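Side-chain contacts in methyltransferase FkbM (Methylobacillus flagellatus KT, PDB 2PY6), which is probably a methyltransferase of the FkbM family, with a Rossmann-like domain of the kind that commonly uses S-adenosylmethionine: residues Asp161-Asp166 and Pro399-Thr404; Val193-Leu198 and Pro202-Glu207; Thr119-Gly124 and Asn142-Val147; Lys340-Gly345 and Ala369-Thr374. All coordinates share one frame; numbering follows the deposited sequence.

How the contacts relate
Contact 1 lies near the middle of the chain and touches the other three, which shows how one loop can tie separate parts of a fold together. It borders contact 2 most closely, with centres 8 Å apart and one ethanediol molecule shared between them. Toward contact 3 it forms two salt bridges: D400 OD1 to R121 NH2 (2.9 Å) and R401 NH1 to E144 OE2 (3.2 Å). Toward contact 4 the backbones join, with T404 O 2.8 Å from A369 N. Contacts 3 and 4 belong to different sheets, their centres about 22 Å apart. Contact 4 lies at the carboxyl ends of two strands of the seven-stranded sheet, beside an unidentified bound molecule.

Contact 1. Residues Asp161-Asp166 and Pro399-Thr404. With EDO (1,2-ethanediol), chain C.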
# COMPACT_ATOMS: atom_id res chain seq x y z
N ASP A 161 31.37 -9.81 0.64
CA ASP A 161 32.51 -10.52 0.06
C ASP A 161 32.62 -11.95 0.59
O ASP A 161 31.96 -12.34 1.57
CB ASP A 161 33.82 -9.76 0.32
CG ASP A 161 34.87 -9.96 -0.79
OD1 ASP A 161 34.72 -10.88 -1.63
OD2 ASP A 161 35.85 -9.19 -0.82
N ASP A 162 33.45 -12.73 -0.10
CA ASP A 162 33.70 -14.12 0.19
C ASP A 162 34.75 -14.23 1.25
O ASP A 162 35.92 -14.00 0.97
CB ASP A 162 34.19 -14.81 -1.08
CG ASP A 162 34.41 -16.30 -0.91
OD1 ASP A 162 34.28 -16.84 0.22
OD2 ASP A 162 34.79 -16.93 -1.92
N TRP A 163 34.34 -14.67 2.44
CA TRP A 163 35.24 -14.79 3.58
C TRP A 163 35.78 -16.19 3.74
O TRP A 163 36.42 -16.47 4.75
CB TRP A 163 34.55 -14.33 4.86
CG TRP A 163 34.18 -12.87 4.84
CD1 TRP A 163 34.56 -11.94 3.91
CD2 TRP A 163 33.48 -12.14 5.85
NE1 TRP A 163 34.08 -10.72 4.23
CE2 TRP A 163 33.42 -10.80 5.42
CE3 TRP A 163 32.86 -12.49 7.03
CZ2 TRP A 163 32.77 -9.81 6.14
CZ3 TRP A 163 32.23 -11.51 7.76
CH2 TRP A 163 32.19 -10.19 7.32
N GLY A 164 35.55 -17.05 2.73
CA GLY A 164 35.96 -18.45 2.77
C GLY A 164 37.41 -18.71 3.13
O GLY A 164 37.68 -19.43 4.09
N ALA A 165 38.31 -18.13 2.34
CA ALA A 165 39.76 -18.28 2.50
C ALA A 165 40.29 -17.84 3.86
O ALA A 165 41.19 -18.46 4.39
CB ALA A 165 40.47 -17.51 1.42
N ASP A 166 39.75 -16.74 4.38
CA ASP A 166 40.08 -16.23 5.73
C ASP A 166 39.76 -17.26 6.78
O ASP A 166 40.53 -17.46 7.72
CB ASP A 166 39.23 -14.99 6.07
CG ASP A 166 39.73 -13.73 5.39
OD1 ASP A 166 40.71 -13.83 4.62
OD2 ASP A 166 39.16 -12.63 5.65
N PRO A 399 17.52 -13.34 8.84
CA PRO A 399 17.57 -14.39 7.81
C PRO A 399 18.73 -14.19 6.82
O PRO A 399 18.86 -14.97 5.91
CB PRO A 399 16.25 -14.25 7.05
CG PRO A 399 15.50 -13.16 7.72
CD PRO A 399 16.39 -12.42 8.63
N ASP A 400 19.56 -13.15 6.99
CA ASP A 400 20.64 -12.88 6.05
C ASP A 400 21.96 -12.91 6.83
O ASP A 400 22.01 -13.49 7.91
CB ASP A 400 20.36 -11.56 5.32
CG ASP A 400 21.03 -11.49 3.95
OD1 ASP A 400 22.18 -12.00 3.83
OD2 ASP A 400 20.45 -10.93 3.01
N ARG A 401 23.02 -12.29 6.32
CA ARG A 401 24.33 -12.36 6.99
C ARG A 401 24.57 -11.32 8.07
O ARG A 401 25.55 -11.36 8.80
CB ARG A 401 25.47 -12.44 5.95
CG ARG A 401 25.52 -11.39 4.89
CD ARG A 401 26.50 -11.75 3.79
NE ARG A 401 27.89 -11.70 4.23
CZ ARG A 401 28.93 -11.94 3.44
NH1 ARG A 401 28.75 -12.25 2.16
NH2 ARG A 401 30.16 -11.85 3.93
N TRP A 402 23.59 -10.45 8.27
CA TRP A 402 23.69 -9.39 9.26
C TRP A 402 23.25 -9.86 10.64
O TRP A 402 22.39 -10.72 10.79
CB TRP A 402 22.78 -8.22 8.87
CG TRP A 402 22.60 -8.04 7.38
CD1 TRP A 402 21.41 -8.04 6.69
CD2 TRP A 402 23.63 -7.93 6.39
NE1 TRP A 402 21.64 -7.88 5.35
CE2 TRP A 402 23.00 -7.82 5.13
CE3 TRP A 402 25.03 -7.90 6.45
CZ2 TRP A 402 23.72 -7.68 3.95
CZ3 TRP A 402 25.74 -7.75 5.27
CH2 TRP A 402 25.09 -7.65 4.04
N ASP A 403 23.84 -9.24 11.64
CA ASP A 403 23.52 -9.35 13.04
C ASP A 403 23.78 -10.67 13.73
O ASP A 403 22.96 -11.15 14.52
CB ASP A 403 22.11 -8.80 13.32
CG ASP A 403 21.98 -7.31 12.94
OD1 ASP A 403 22.77 -6.45 13.44
OD2 ASP A 403 21.04 -7.01 12.18
N THR A 404 24.95 -11.21 13.44
CA THR A 404 25.54 -12.25 14.23
C THR A 404 26.07 -11.41 15.40
O THR A 404 26.71 -10.40 15.19
CB THR A 404 26.68 -12.94 13.47
OG1 THR A 404 26.15 -13.52 12.27
CG2 THR A 404 27.30 -14.01 14.30
C1 EDO C . 31.30 -16.68 1.15
O1 EDO C . 30.32 -17.63 0.83
C2 EDO C . 30.68 -15.49 1.88
O2 EDO C . 31.49 -15.14 3.01
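R401 reaches from the loop 399-404 to the backbone of D161 and illustrates how an arginine can hold a carbonyl with both of its terminal nitrogens. NH2 lies 3.0 Å from D161 O, in the carbonyl plane and with a fairly straight N-H (157°). NH1, 3.3 Å from D161 O, comes from above that plane. The oxygen itself stays in the plane of the guanidinium, at its edge. A bend at chi3 (-70°) in an otherwise extended side-chain end turns the group onto D161. This is the close part of the contact, and it includes W163: R401 NH2 sits over the centre of the indole, while the guanidinium stands almost upright on the ring, the planes 85° apart. The charge is far enough from the six-membered ring that any cation-pi attraction is weak.

The other side is looser and is filled partly by ethanediol, probably from the crystallisation liquor. Its O2 accepts from W163 N (2.9 Å) and donates to D161 O (3.2 Å), giving that carbonyl a third partner. D162 is occupied with its own backbone: OD1 accepts from G164 N at 2.8 Å in an Asx turn, and OD2 pairs with R148.

W163 is the N-cap of helix 164-169, and R401 enters between this helix start, helix 143-149 and helix 184-199, from the loop linking strands 392-396 and 404-408.

Contact 2. Residues Val193-Leu198 and Pro202-Glu207. With EDO (1,2-ethanediol), chain C.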
# COMPACT_ATOMS: atom_id res chain seq x y z
N VAL A 193 27.47 -20.26 10.99
CA VAL A 193 27.98 -19.04 10.32
C VAL A 193 29.24 -19.30 9.49
O VAL A 193 29.38 -18.79 8.39
CB VAL A 193 28.25 -17.95 11.37
CG1 VAL A 193 29.02 -16.73 10.75
CG2 VAL A 193 26.94 -17.53 12.02
N LEU A 194 30.18 -20.05 10.05
CA LEU A 194 31.41 -20.40 9.37
C LEU A 194 31.10 -21.31 8.18
O LEU A 194 31.73 -21.18 7.14
CB LEU A 194 32.38 -21.06 10.32
CG LEU A 194 32.77 -20.28 11.58
CD1 LEU A 194 33.71 -21.15 12.42
CD2 LEU A 194 33.42 -18.91 11.30
N ASN A 195 30.15 -22.22 8.32
CA ASN A 195 29.75 -23.06 7.20
C ASN A 195 29.12 -22.22 6.09
O ASN A 195 29.40 -22.47 4.93
CB ASN A 195 28.86 -24.21 7.63
CG ASN A 195 29.63 -25.26 8.42
OD1 ASN A 195 30.84 -25.26 8.40
ND2 ASN A 195 28.93 -26.10 9.14
N PHE A 196 28.29 -21.22 6.42
CA PHE A 196 27.78 -20.34 5.36
C PHE A 196 28.90 -19.71 4.48
O PHE A 196 28.85 -19.76 3.25
CB PHE A 196 26.91 -19.24 5.93
CG PHE A 196 26.69 -18.10 4.96
CD1 PHE A 196 25.89 -18.28 3.87
CD2 PHE A 196 27.33 -16.88 5.15
CE1 PHE A 196 25.70 -17.23 2.98
CE2 PHE A 196 27.15 -15.84 4.27
CZ PHE A 196 26.32 -16.00 3.20
N HIS A 197 29.89 -19.12 5.14
CA HIS A 197 31.04 -18.52 4.47
C HIS A 197 31.87 -19.55 3.70
O HIS A 197 32.33 -19.27 2.62
CB HIS A 197 31.93 -17.74 5.46
CG HIS A 197 31.25 -16.56 6.11
ND1 HIS A 197 30.86 -15.44 5.41
CD2 HIS A 197 30.88 -16.35 7.40
CE1 HIS A 197 30.25 -14.60 6.23
NE2 HIS A 197 30.25 -15.13 7.45
N LEU A 198 32.07 -20.75 4.25
CA LEU A 198 32.85 -21.76 3.53
C LEU A 198 32.13 -22.31 2.28
O LEU A 198 32.76 -22.60 1.29
CB LEU A 198 33.23 -22.92 4.45
CG LEU A 198 34.23 -22.62 5.56
CD1 LEU A 198 34.30 -23.77 6.54
CD2 LEU A 198 35.59 -22.31 5.00
N PRO A 202 23.19 -20.27 2.22
CA PRO A 202 22.46 -19.57 3.28
C PRO A 202 21.61 -20.41 4.23
O PRO A 202 21.32 -19.95 5.33
CB PRO A 202 21.58 -18.60 2.52
CG PRO A 202 21.44 -19.13 1.19
CD PRO A 202 22.77 -19.78 0.89
N GLU A 203 21.19 -21.60 3.81
CA GLU A 203 20.43 -22.48 4.70
C GLU A 203 21.16 -22.72 6.03
O GLU A 203 20.52 -23.06 7.03
CB GLU A 203 20.06 -23.80 4.03
CG GLU A 203 18.99 -23.72 2.93
CD GLU A 203 17.63 -23.20 3.43
OE1 GLU A 203 17.17 -23.58 4.53
OE2 GLU A 203 17.01 -22.41 2.71
N TYR A 204 22.50 -22.57 6.05
CA TYR A 204 23.23 -22.68 7.32
C TYR A 204 22.76 -21.66 8.37
O TYR A 204 22.56 -22.05 9.52
CB TYR A 204 24.75 -22.64 7.13
CG TYR A 204 25.29 -23.95 6.69
CD1 TYR A 204 25.41 -24.98 7.59
CD2 TYR A 204 25.68 -24.16 5.36
CE1 TYR A 204 25.85 -26.23 7.17
CE2 TYR A 204 26.15 -25.40 4.94
CZ TYR A 204 26.25 -26.42 5.85
OH TYR A 204 26.72 -27.64 5.45
N TYR A 205 22.59 -20.40 7.99
CA TYR A 205 22.02 -19.37 8.88
C TYR A 205 20.62 -19.74 9.30
O TYR A 205 20.26 -19.54 10.45
CB TYR A 205 21.82 -17.99 8.18
CG TYR A 205 23.08 -17.22 7.98
CD1 TYR A 205 23.84 -16.86 9.08
CD2 TYR A 205 23.49 -16.81 6.72
CE1 TYR A 205 25.02 -16.12 8.95
CE2 TYR A 205 24.67 -16.06 6.57
CZ TYR A 205 25.44 -15.72 7.71
OH TYR A 205 26.63 -15.00 7.63
N HIS A 206 19.82 -20.22 8.35
CA HIS A 206 18.44 -20.52 8.62
C HIS A 206 18.21 -21.56 9.71
O HIS A 206 17.23 -21.47 10.42
CB HIS A 206 17.66 -20.87 7.34
CG HIS A 206 17.75 -19.83 6.27
ND1 HIS A 206 17.71 -18.48 6.54
CD2 HIS A 206 17.80 -19.95 4.92
CE1 HIS A 206 17.78 -17.81 5.41
NE2 HIS A 206 17.83 -18.68 4.41
N GLU A 207 19.14 -22.50 9.87
CA GLU A 207 19.02 -23.54 10.89
C GLU A 207 19.14 -23.00 12.30
O GLU A 207 18.63 -23.60 13.23
CB GLU A 207 20.13 -24.61 10.71
CG GLU A 207 20.04 -25.49 9.51
CD GLU A 207 18.91 -26.53 9.51
OE1 GLU A 207 18.08 -26.66 10.44
OE2 GLU A 207 18.85 -27.23 8.50
C1 EDO C . 31.30 -16.68 1.15
O1 EDO C . 30.32 -17.63 0.83
C2 EDO C . 30.68 -15.49 1.88
O2 EDO C . 31.49 -15.14 3.01
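F196 packs against P202, Y204 and Y205, and following its side chain outward shows how one aromatic residue can fill the space between two neighbouring helices. Its CB lies 4.2 Å from Y204 CB and also sits over the face of the Y205 ring, 4.3 Å from the ring centroid, in a CH-pi contact. CG is anti to the backbone N (chi1 163°), which swings the ring along Y205 and toward the start of the second helix. There CD1 of F196 comes within 3.7 Å of P202 CA, and CE1 of F196 approaches P202 CB at 4.4 Å. On the other branch CD2 is modelled too close to Y205 CE2, so the fine placement there, including that of CE2 near Y205 OH, is doubtful. CZ, at the tip, touches E144. The rings of F196 and Y205 are inclined to each other, neither stacked nor edge-to-face.

Either side of F196 in sequence, different groups meet the second helix. N195 lays its CB over the centre of the Y204 ring, 3.5 Å from the centroid, a well-placed CH-pi contact, while its ND2 is bonded to M19 O. H197 brings its ring near Y205 OH and also stacks on W163. One turn earlier, V193 CG2 rests 3.9 Å from Y205 CE1.

E203 and E207, on the same second helix, reach a second subunit, E203 by a salt bridge to its R218. The segments 193-198 and 203-207 run antiparallel at 170°, their axes 8.2 Å apart, and a short turn joins them: an alpha-alpha hairpin packed through aromatic side chains.

Contact 3. Residues Thr119-Gly124 and Asn142-Val147; sequences TCRYDG and NFEQAV
A two-pronged salt bridge between R121 and E144 joins the loop after strand 114-118 to the first turn of helix 143-149, beside the carboxyl ends of two adjacent parallel strands. R121 meets the glutamate end-on: NH1 is 3.0 Å from E144 OE1, and NH2 is 3.1 Å from E144 OE2. Both bonds use the syn side of the carboxylate, but the flat groups are twisted 54° against each other, so the pairing is not coplanar. Bends at chi2 and chi3 carry the guanidinium across from the loop, and E144 bends at chi2 (69°) to turn its carboxylate back to it.

R121 is held from further sides. NH1 also donates to a water, which accepts from F143 N as well and so links the guanidinium to the helix start; the same nitrogen lies 3.8 Å from F143 CB. NH2 has D400 as a second partner, F63 adds a cation-pi contact, and E144 OE2 in turn receives R401, giving a run of alternating charges that probably stabilises each member.

The helix itself begins with a capping box. N142 OD1 accepts from Q145 N at 2.9 Å, and Q145 OE1 accepts from N142 N at 3.0 Å. Helix 143-149 follows directly on strand 140-142, the outermost of its sheet within the chain, while the R121 loop runs from neighbouring strand 114-118 into helix 123-135, whose D123 pairs with R218 of a second subunit.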
# COMPACT_ATOMS: atom_id res chain seq x y z
N THR A 119 19.39 -12.97 -7.32
CA THR A 119 19.73 -11.89 -6.35
C THR A 119 18.79 -11.82 -5.12
O THR A 119 19.07 -11.07 -4.16
CB THR A 119 19.71 -10.49 -7.02
OG1 THR A 119 18.37 -10.14 -7.42
CG2 THR A 119 20.63 -10.45 -8.19
N CYS A 120 17.71 -12.58 -5.17
CA CYS A 120 16.71 -12.64 -4.11
C CYS A 120 17.26 -13.37 -2.89
O CYS A 120 18.00 -14.35 -3.02
CB CYS A 120 15.45 -13.27 -4.62
SG CYS A 120 14.76 -12.31 -6.02
N ARG A 121 16.94 -12.82 -1.71
CA ARG A 121 17.42 -13.32 -0.43
C ARG A 121 16.30 -13.88 0.43
O ARG A 121 16.60 -14.60 1.38
CB ARG A 121 18.08 -12.19 0.39
CG ARG A 121 19.09 -11.29 -0.32
CD ARG A 121 20.34 -11.99 -0.71
NE ARG A 121 21.24 -12.25 0.41
CZ ARG A 121 22.47 -12.74 0.28
NH1 ARG A 121 22.94 -13.06 -0.92
NH2 ARG A 121 23.24 -12.93 1.35
N TYR A 122 15.05 -13.53 0.12
CA TYR A 122 13.91 -13.98 0.90
C TYR A 122 13.11 -15.09 0.20
O TYR A 122 13.08 -15.19 -1.02
CB TYR A 122 13.10 -12.77 1.40
CG TYR A 122 14.02 -11.80 2.18
CD1 TYR A 122 14.82 -12.27 3.26
CD2 TYR A 122 14.12 -10.45 1.84
CE1 TYR A 122 15.68 -11.41 3.95
CE2 TYR A 122 14.98 -9.59 2.53
CZ TYR A 122 15.75 -10.08 3.58
OH TYR A 122 16.59 -9.22 4.27
N ASP A 123 12.53 -15.95 1.04
CA ASP A 123 11.95 -17.21 0.62
C ASP A 123 11.06 -17.18 -0.60
O ASP A 123 11.25 -17.97 -1.50
CB ASP A 123 11.17 -17.91 1.78
CG ASP A 123 12.09 -18.49 2.86
OD1 ASP A 123 13.31 -18.61 2.66
OD2 ASP A 123 11.57 -18.82 3.93
N GLY A 124 10.08 -16.29 -0.59
CA GLY A 124 9.12 -16.22 -1.68
C GLY A 124 9.78 -16.02 -3.02
O GLY A 124 9.69 -16.87 -3.87
N ASN A 142 23.56 -18.04 -6.42
CA ASN A 142 23.18 -16.95 -5.51
C ASN A 142 24.38 -15.95 -5.51
O ASN A 142 25.45 -16.23 -6.14
CB ASN A 142 22.81 -17.45 -4.12
CG ASN A 142 23.97 -18.04 -3.37
OD1 ASN A 142 25.12 -17.63 -3.52
ND2 ASN A 142 23.66 -18.99 -2.51
N PHE A 143 24.23 -14.82 -4.84
CA PHE A 143 25.26 -13.79 -4.87
C PHE A 143 26.64 -14.23 -4.33
O PHE A 143 27.66 -13.94 -4.95
CB PHE A 143 24.78 -12.53 -4.18
CG PHE A 143 25.73 -11.40 -4.33
CD1 PHE A 143 25.71 -10.61 -5.47
CD2 PHE A 143 26.68 -11.15 -3.35
CE1 PHE A 143 26.61 -9.59 -5.61
CE2 PHE A 143 27.58 -10.13 -3.50
CZ PHE A 143 27.55 -9.35 -4.63
N GLU A 144 26.66 -14.96 -3.23
CA GLU A 144 27.95 -15.39 -2.65
C GLU A 144 28.65 -16.33 -3.60
O GLU A 144 29.87 -16.25 -3.74
CB GLU A 144 27.78 -16.07 -1.30
CG GLU A 144 27.58 -15.13 -0.14
CD GLU A 144 26.26 -14.38 -0.13
OE1 GLU A 144 25.27 -14.91 -0.67
OE2 GLU A 144 26.24 -13.26 0.46
N GLN A 145 27.86 -17.21 -4.24
CA GLN A 145 28.37 -18.13 -5.27
C GLN A 145 28.88 -17.37 -6.48
O GLN A 145 29.92 -17.72 -7.04
CB GLN A 145 27.30 -19.14 -5.70
CG GLN A 145 26.89 -20.14 -4.57
CD GLN A 145 25.74 -21.05 -4.98
OE1 GLN A 145 24.80 -20.63 -5.65
NE2 GLN A 145 25.80 -22.30 -4.57
N ALA A 146 28.16 -16.32 -6.89
CA ALA A 146 28.62 -15.47 -7.99
C ALA A 146 30.00 -14.87 -7.66
O ALA A 146 30.92 -14.91 -8.50
CB ALA A 146 27.64 -14.34 -8.26
N VAL A 147 30.14 -14.28 -6.47
CA VAL A 147 31.40 -13.65 -6.04
C VAL A 147 32.57 -14.64 -6.14
O VAL A 147 33.62 -14.31 -6.66
CB VAL A 147 31.30 -13.04 -4.64
CG1 VAL A 147 32.67 -12.59 -4.12
CG2 VAL A 147 30.34 -11.86 -4.66
O HOH W 1 21.58 -14.11 -3.39

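Contact 4. Residues Lys340-Gly345 and Ala369-Thr374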
# COMPACT_ATOMS: atom_id res chain seq x y z
N LYS A 340 26.02 -2.34 24.53
CA LYS A 340 25.55 -2.81 23.24
C LYS A 340 26.46 -2.11 22.24
O LYS A 340 26.72 -0.89 22.41
CB LYS A 340 24.09 -2.42 23.01
CG LYS A 340 23.60 -2.58 21.51
CD LYS A 340 23.84 -1.28 20.73
CE LYS A 340 23.39 -1.30 19.37
NZ LYS A 340 23.10 0.08 18.98
N MSE A 341 26.93 -2.83 21.23
CA MSE A 341 27.84 -2.27 20.24
C MSE A 341 27.55 -2.79 18.84
O MSE A 341 27.58 -4.02 18.59
CB MSE A 341 29.29 -2.59 20.59
CG MSE A 341 30.30 -1.82 19.75
SE MSE A 341 32.13 -2.17 20.14
CE MSE A 341 32.26 -1.25 21.69
N ASP A 342 27.26 -1.84 17.94
CA ASP A 342 27.10 -2.11 16.53
C ASP A 342 27.52 -0.84 15.79
O ASP A 342 26.68 0.03 15.57
CB ASP A 342 25.67 -2.45 16.18
CG ASP A 342 25.49 -2.81 14.71
OD1 ASP A 342 26.48 -3.02 13.96
OD2 ASP A 342 24.33 -2.88 14.30
N ILE A 343 28.78 -0.77 15.38
CA ILE A 343 29.31 0.45 14.73
C ILE A 343 29.95 0.22 13.37
O ILE A 343 30.32 -0.90 13.04
CB ILE A 343 30.28 1.21 15.71
CG1 ILE A 343 31.52 0.38 16.06
CG2 ILE A 343 29.51 1.53 17.01
CD1 ILE A 343 32.65 1.17 16.74
N GLU A 344 30.04 1.28 12.57
CA GLU A 344 30.69 1.17 11.23
C GLU A 344 32.24 1.05 11.33
O GLU A 344 32.89 0.33 10.55
CB GLU A 344 30.28 2.34 10.30
N GLY A 345 32.80 1.74 12.32
CA GLY A 345 34.23 1.78 12.55
C GLY A 345 34.74 0.54 13.27
O GLY A 345 34.01 -0.42 13.42
N ALA A 369 29.02 -8.98 15.64
CA ALA A 369 30.22 -9.75 15.25
C ALA A 369 30.35 -10.09 13.79
O ALA A 369 31.17 -10.92 13.46
CB ALA A 369 30.20 -11.04 16.05
N TYR A 370 29.59 -9.42 12.94
CA TYR A 370 29.53 -9.74 11.52
C TYR A 370 30.21 -8.76 10.57
O TYR A 370 30.06 -8.92 9.37
CB TYR A 370 28.06 -9.85 11.11
CG TYR A 370 27.34 -8.50 11.07
CD1 TYR A 370 26.79 -7.96 12.21
CD2 TYR A 370 27.26 -7.77 9.88
CE1 TYR A 370 26.13 -6.72 12.17
CE2 TYR A 370 26.64 -6.53 9.83
CZ TYR A 370 26.07 -6.01 10.98
OH TYR A 370 25.43 -4.78 10.91
N HIS A 371 30.93 -7.75 11.08
CA HIS A 371 31.51 -6.69 10.21
C HIS A 371 32.79 -7.10 9.49
O HIS A 371 33.05 -6.64 8.37
CB HIS A 371 31.72 -5.37 10.99
CG HIS A 371 30.45 -4.84 11.60
ND1 HIS A 371 29.53 -4.11 10.89
CD2 HIS A 371 29.92 -5.01 12.84
CE1 HIS A 371 28.50 -3.82 11.67
NE2 HIS A 371 28.71 -4.35 12.86
N ARG A 372 33.58 -7.97 10.11
CA ARG A 372 34.81 -8.45 9.51
C ARG A 372 34.90 -9.94 9.71
O ARG A 372 34.35 -10.47 10.69
CB ARG A 372 36.02 -7.76 10.15
CG ARG A 372 36.06 -6.22 10.03
CD ARG A 372 37.16 -5.65 10.90
N SER A 373 35.58 -10.61 8.78
CA SER A 373 35.75 -12.07 8.84
C SER A 373 36.51 -12.50 10.11
O SER A 373 36.38 -13.63 10.58
CB SER A 373 36.50 -12.57 7.58
OG SER A 373 37.87 -12.22 7.59
N THR A 374 37.29 -11.58 10.64
CA THR A 374 38.16 -11.75 11.81
C THR A 374 37.53 -11.34 13.17
O THR A 374 38.06 -11.67 14.23
CB THR A 374 39.46 -10.87 11.59
OG1 THR A 374 39.08 -9.52 11.28
CG2 THR A 374 40.33 -11.39 10.43
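D342, the first residue beyond strand 338-341, meets H371 through its OD1 in a weak hydrogen bond. H371 NE2 lies 2.8 Å from D342 OD1, but the angle at the hydrogen is only 129°. The oxygen stands at the edge of the imidazole, near its plane, while the carboxylate is turned 41° from the ring. With CG anti to the backbone N (chi1 -177°), the D342 side chain extends across to the loop 369-374. S368 OG supplies a further hydrogen-bond partner to both D342 OD1 and H371 NE2, bracing the pair from the end of the next strand. Y370 OH lies farther from D342 OD1, at 3.7 Å.

Strands 338-341 and 364-368 are adjacent and parallel in a seven-stranded sheet of order 3-2-1-4-5-7-6, the signature of Rossmann-like class I methyltransferases. The pair therefore bridges the carboxyl ends of the fourth and fifth strands, the end of the sheet where such enzymes commonly hold cofactor and substrate.

I343 continues the contact through its backbone. Its carbonyl O stands 3.7 Å above the centre of the H371 ring, and Y370 CD1 approaches the opposite face of that ring, 4.1 Å from its plane, so the imidazole is sandwiched. The I343 side chain leaves the backbone on the side away from the loop 369-374 and comes about 3 Å from an unidentified bound molecule. Two residues on, the backbone N of G345 makes a weak hydrogen bond to that same molecule.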